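Local coordinates for putative uncharacterized protein tcp24 (Actinoplanes teichomyceticus, PDB 4Q38) that probably transfers a long aliphatic acyl chain from acyl-CoA to the amino sugar of teicoplanin-type glycopeptide antibiotics, at residues P113-V127 with H165-Q177. Sequence-based numbering, arbitrary orientation.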
# COMPACT_ATOMS: atom_id res chain seq x y z
N PRO A 113 11.52 -0.73 -8.02
CA PRO A 113 10.82 -0.35 -9.25
C PRO A 113 11.76 -0.59 -10.46
O PRO A 113 12.98 -0.52 -10.31
CB PRO A 113 10.56 1.14 -9.06
CG PRO A 113 11.65 1.60 -8.15
CD PRO A 113 11.90 0.45 -7.21
N LEU A 114 11.20 -0.89 -11.63
CA LEU A 114 12.01 -1.07 -12.84
C LEU A 114 12.13 0.25 -13.61
O LEU A 114 11.13 0.95 -13.78
CB LEU A 114 11.43 -2.17 -13.74
CG LEU A 114 11.40 -3.61 -13.20
CD1 LEU A 114 11.05 -4.59 -14.32
CD2 LEU A 114 12.73 -3.99 -12.55
N PRO A 115 13.35 0.59 -14.07
CA PRO A 115 13.54 1.80 -14.88
C PRO A 115 12.57 1.82 -16.08
O PRO A 115 12.38 0.80 -16.73
CB PRO A 115 14.99 1.66 -15.36
CG PRO A 115 15.66 0.87 -14.28
CD PRO A 115 14.62 -0.07 -13.74
N TYR A 116 11.98 2.98 -16.35
CA TYR A 116 10.88 3.06 -17.33
C TYR A 116 11.36 2.97 -18.78
O TYR A 116 10.55 2.92 -19.70
CB TYR A 116 10.02 4.32 -17.10
CG TYR A 116 9.14 4.27 -15.86
CD1 TYR A 116 9.21 3.20 -14.97
CD2 TYR A 116 8.26 5.32 -15.56
CE1 TYR A 116 8.41 3.15 -13.83
CE2 TYR A 116 7.46 5.28 -14.41
CZ TYR A 116 7.54 4.19 -13.55
OH TYR A 116 6.77 4.12 -12.41
N GLU A 117 12.68 2.93 -18.97
CA GLU A 117 13.26 2.65 -20.29
C GLU A 117 12.89 1.25 -20.80
O GLU A 117 12.96 0.99 -22.01
CB GLU A 117 14.78 2.83 -20.27
CG GLU A 117 15.21 4.29 -20.18
CD GLU A 117 15.07 4.87 -18.78
OE1 GLU A 117 14.89 6.10 -18.68
OE2 GLU A 117 15.12 4.11 -17.79
N GLY A 118 12.48 0.37 -19.88
CA GLY A 118 11.96 -0.95 -20.25
C GLY A 118 10.51 -0.94 -20.74
O GLY A 118 9.94 -1.99 -21.04
N GLY A 119 9.91 0.25 -20.80
CA GLY A 119 8.57 0.39 -21.37
C GLY A 119 7.43 0.01 -20.44
O GLY A 119 7.57 0.01 -19.22
N ALA A 120 6.28 -0.29 -21.04
CA ALA A 120 5.07 -0.58 -20.28
C ALA A 120 5.21 -1.82 -19.37
O ALA A 120 4.76 -1.79 -18.23
CB ALA A 120 3.89 -0.72 -21.24
N ALA A 121 5.84 -2.88 -19.86
CA ALA A 121 6.07 -4.08 -19.04
C ALA A 121 6.88 -3.75 -17.77
O ALA A 121 6.64 -4.31 -16.70
CB ALA A 121 6.79 -5.16 -19.84
N ALA A 122 7.83 -2.83 -17.91
CA ALA A 122 8.64 -2.38 -16.78
C ALA A 122 7.82 -1.51 -15.82
O ALA A 122 7.85 -1.73 -14.61
CB ALA A 122 9.86 -1.63 -17.26
N ARG A 123 7.11 -0.53 -16.37
CA ARG A 123 6.23 0.34 -15.58
C ARG A 123 5.16 -0.44 -14.83
O ARG A 123 4.82 -0.11 -13.70
CB ARG A 123 5.57 1.40 -16.47
CG ARG A 123 6.53 2.46 -17.00
CD ARG A 123 5.80 3.55 -17.77
NE ARG A 123 5.42 3.17 -19.13
CZ ARG A 123 4.17 3.05 -19.56
NH1 ARG A 123 3.13 3.25 -18.73
NH2 ARG A 123 3.94 2.74 -20.84
N TYR A 124 4.61 -1.48 -15.46
CA TYR A 124 3.55 -2.26 -14.85
C TYR A 124 4.05 -3.54 -14.15
O TYR A 124 3.26 -4.39 -13.78
CB TYR A 124 2.46 -2.60 -15.87
CG TYR A 124 1.61 -1.42 -16.32
CD1 TYR A 124 0.87 -0.68 -15.40
CD2 TYR A 124 1.51 -1.09 -17.67
CE1 TYR A 124 0.07 0.38 -15.81
CE2 TYR A 124 0.71 -0.03 -18.10
CZ TYR A 124 -0.01 0.70 -17.16
OH TYR A 124 -0.80 1.75 -17.57
N PHE A 125 5.37 -3.65 -13.97
CA PHE A 125 5.96 -4.88 -13.42
C PHE A 125 5.23 -5.41 -12.18
O PHE A 125 4.87 -6.57 -12.10
CB PHE A 125 7.45 -4.70 -13.11
CG PHE A 125 8.11 -5.92 -12.52
CD1 PHE A 125 8.48 -7.00 -13.34
CD2 PHE A 125 8.34 -6.01 -11.15
CE1 PHE A 125 9.06 -8.13 -12.79
CE2 PHE A 125 8.93 -7.14 -10.60
CZ PHE A 125 9.30 -8.20 -11.42
N HIS A 126 5.03 -4.54 -11.20
CA HIS A 126 4.45 -4.95 -9.92
C HIS A 126 2.97 -5.18 -9.98
O HIS A 126 2.40 -5.83 -9.10
CB HIS A 126 4.85 -3.96 -8.84
CG HIS A 126 6.33 -3.99 -8.56
ND1 HIS A 126 6.92 -5.05 -7.97
CD2 HIS A 126 7.34 -3.08 -8.85
CE1 HIS A 126 8.25 -4.83 -7.88
NE2 HIS A 126 8.50 -3.62 -8.40
N VAL A 127 2.33 -4.66 -11.01
CA VAL A 127 0.96 -5.08 -11.30
C VAL A 127 0.94 -6.56 -11.73
O VAL A 127 0.06 -7.33 -11.29
CB VAL A 127 0.31 -4.19 -12.38
CG1 VAL A 127 -1.10 -4.67 -12.71
CG2 VAL A 127 0.28 -2.74 -11.91
N HIS A 165 -0.58 6.32 -9.29
CA HIS A 165 0.63 6.45 -10.10
C HIS A 165 0.42 7.41 -11.24
O HIS A 165 1.25 8.31 -11.46
CB HIS A 165 1.12 5.10 -10.62
CG HIS A 165 2.42 5.20 -11.39
ND1 HIS A 165 2.48 5.69 -12.64
CD2 HIS A 165 3.73 4.88 -11.03
CE1 HIS A 165 3.76 5.68 -13.07
NE2 HIS A 165 4.52 5.17 -12.09
N ARG A 166 -0.69 7.26 -11.95
CA ARG A 166 -0.97 8.06 -13.13
C ARG A 166 -1.23 9.52 -12.78
O ARG A 166 -0.78 10.43 -13.48
CB ARG A 166 -2.13 7.48 -13.93
CG ARG A 166 -2.46 8.23 -15.22
CD ARG A 166 -3.57 7.55 -16.00
NE ARG A 166 -3.18 6.21 -16.47
CZ ARG A 166 -2.60 5.96 -17.65
NH1 ARG A 166 -2.31 6.96 -18.49
NH2 ARG A 166 -2.30 4.71 -17.97
N ARG A 167 -1.96 9.76 -11.69
CA ARG A 167 -2.19 11.14 -11.21
C ARG A 167 -0.86 11.81 -10.86
O ARG A 167 -0.62 12.96 -11.21
CB ARG A 167 -3.14 11.14 -10.00
CG ARG A 167 -3.52 12.53 -9.47
CD ARG A 167 -4.10 12.45 -8.06
NE ARG A 167 -5.04 11.34 -7.91
CZ ARG A 167 -5.33 10.72 -6.76
NH1 ARG A 167 -4.75 11.07 -5.62
NH2 ARG A 167 -6.20 9.72 -6.77
N LYS A 168 0.00 11.07 -10.18
CA LYS A 168 1.26 11.61 -9.67
C LYS A 168 2.32 11.87 -10.76
O LYS A 168 3.00 12.90 -10.74
CB LYS A 168 1.82 10.67 -8.60
CG LYS A 168 3.00 11.21 -7.82
CD LYS A 168 3.36 10.28 -6.68
CE LYS A 168 4.54 10.84 -5.89
NZ LYS A 168 5.02 9.88 -4.85
N TYR A 169 2.46 10.93 -11.70
CA TYR A 169 3.57 10.95 -12.65
C TYR A 169 3.18 11.21 -14.10
O TYR A 169 4.03 11.62 -14.90
CB TYR A 169 4.37 9.64 -12.56
CG TYR A 169 4.93 9.34 -11.19
CD1 TYR A 169 6.00 10.06 -10.68
CD2 TYR A 169 4.40 8.31 -10.43
CE1 TYR A 169 6.52 9.78 -9.42
CE2 TYR A 169 4.90 8.01 -9.18
CZ TYR A 169 5.96 8.75 -8.68
OH TYR A 169 6.46 8.44 -7.44
N GLY A 170 1.93 10.95 -14.44
CA GLY A 170 1.40 11.26 -15.76
C GLY A 170 1.28 10.09 -16.73
O GLY A 170 0.70 10.24 -17.80
N GLN A 171 1.85 8.94 -16.38
CA GLN A 171 1.69 7.74 -17.20
C GLN A 171 1.41 6.52 -16.32
O GLN A 171 1.50 6.61 -15.10
CB GLN A 171 2.90 7.51 -18.12
CG GLN A 171 4.14 6.94 -17.44
CD GLN A 171 4.84 7.96 -16.56
OE1 GLN A 171 4.76 7.89 -15.34
NE2 GLN A 171 5.53 8.91 -17.18
N GLY A 172 1.06 5.40 -16.95
CA GLY A 172 0.67 4.19 -16.24
C GLY A 172 1.80 3.56 -15.45
O GLY A 172 2.96 3.58 -15.88
N GLY A 173 1.47 3.00 -14.30
CA GLY A 173 2.46 2.35 -13.44
C GLY A 173 1.86 2.02 -12.08
O GLY A 173 0.67 2.26 -11.84
N MET A 174 2.68 1.46 -11.20
CA MET A 174 2.28 1.19 -9.81
C MET A 174 3.58 0.96 -9.06
O MET A 174 4.19 -0.10 -9.17
CB MET A 174 1.34 -0.03 -9.72
CG MET A 174 0.45 -0.07 -8.47
SD MET A 174 1.36 -0.33 -6.92
CE MET A 174 1.91 -2.02 -7.11
N ASN A 175 4.01 1.98 -8.32
CA ASN A 175 5.28 1.92 -7.61
C ASN A 175 5.14 1.87 -6.08
O ASN A 175 6.06 2.25 -5.36
CB ASN A 175 6.21 3.06 -8.05
CG ASN A 175 5.72 4.42 -7.59
OD1 ASN A 175 4.54 4.64 -7.43
ND2 ASN A 175 6.65 5.34 -7.37
N MET A 176 4.00 1.38 -5.60
CA MET A 176 3.76 1.15 -4.17
C MET A 176 3.79 -0.35 -3.83
O MET A 176 3.04 -0.82 -2.97
CB MET A 176 2.41 1.77 -3.76
CG MET A 176 2.39 3.30 -3.72
SD MET A 176 3.48 3.93 -2.43
CE MET A 176 2.56 3.46 -0.97
N GLN A 177 4.67 -1.09 -4.51
CA GLN A 177 4.80 -2.53 -4.31
C GLN A 177 5.16 -2.97 -2.89
O GLN A 177 4.83 -4.08 -2.50
CB GLN A 177 5.77 -3.17 -5.32
CG GLN A 177 7.22 -2.72 -5.21
CD GLN A 177 7.51 -1.42 -5.94
OE1 GLN A 177 6.59 -0.74 -6.41
NE2 GLN A 177 8.78 -1.07 -6.05
O HOH W 1 5.64 1.72 -11.89
O HOH W 2 4.36 -1.72 -11.47
O HOH W 3 0.82 4.78 -19.64
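Arg123 runs alongside the Gly172 carbonyl. Its CB and CD both brush that oxygen, and between them CG sits 3.3 Å above the centre of the Tyr116 ring. CD also touches CG of Gln171. A bend at chi3 (-79°) then swings the guanidinium round, and NH1 donates to Gly172 O at 2.9 Å, the oxygen lying in the guanidinium plane.

The same Tyr116 ring reaches the last turn of helix 157-169: its OH shares a short hydrogen bond of 2.5 Å with His165 NE2. The other ring nitrogen, ND1, donates to Gln171 O (2.8 Å), so both nitrogens are held and the ring's rotation is fixed, with Gly173 CA over one face and Tyr169 over the other.

Two waters bridge from Arg123 O, one to Met174 N and Tyr116 OH, the other to Met174 O and His126 N.

Further along, the Gln177 amide stacks on His126, planes 6° apart, while its CG makes a CH-pi contact 3.4 Å from the ring centroid; Phe125 covers the opposite face. His126 NE2 hydrogen-bonds to Pro112 O and Gln177 NE2 to Gly111 O, just before Pro113.

This is loop-to-helix packing within the N-acyltransferase N-terminal domain: the loop after helix 157-169 packs on the 3-10 turn 116-118, helix 119-123 and the first turn of helix 125-143, while neighbouring Met176 touches the bound decanoyl-glucosamine.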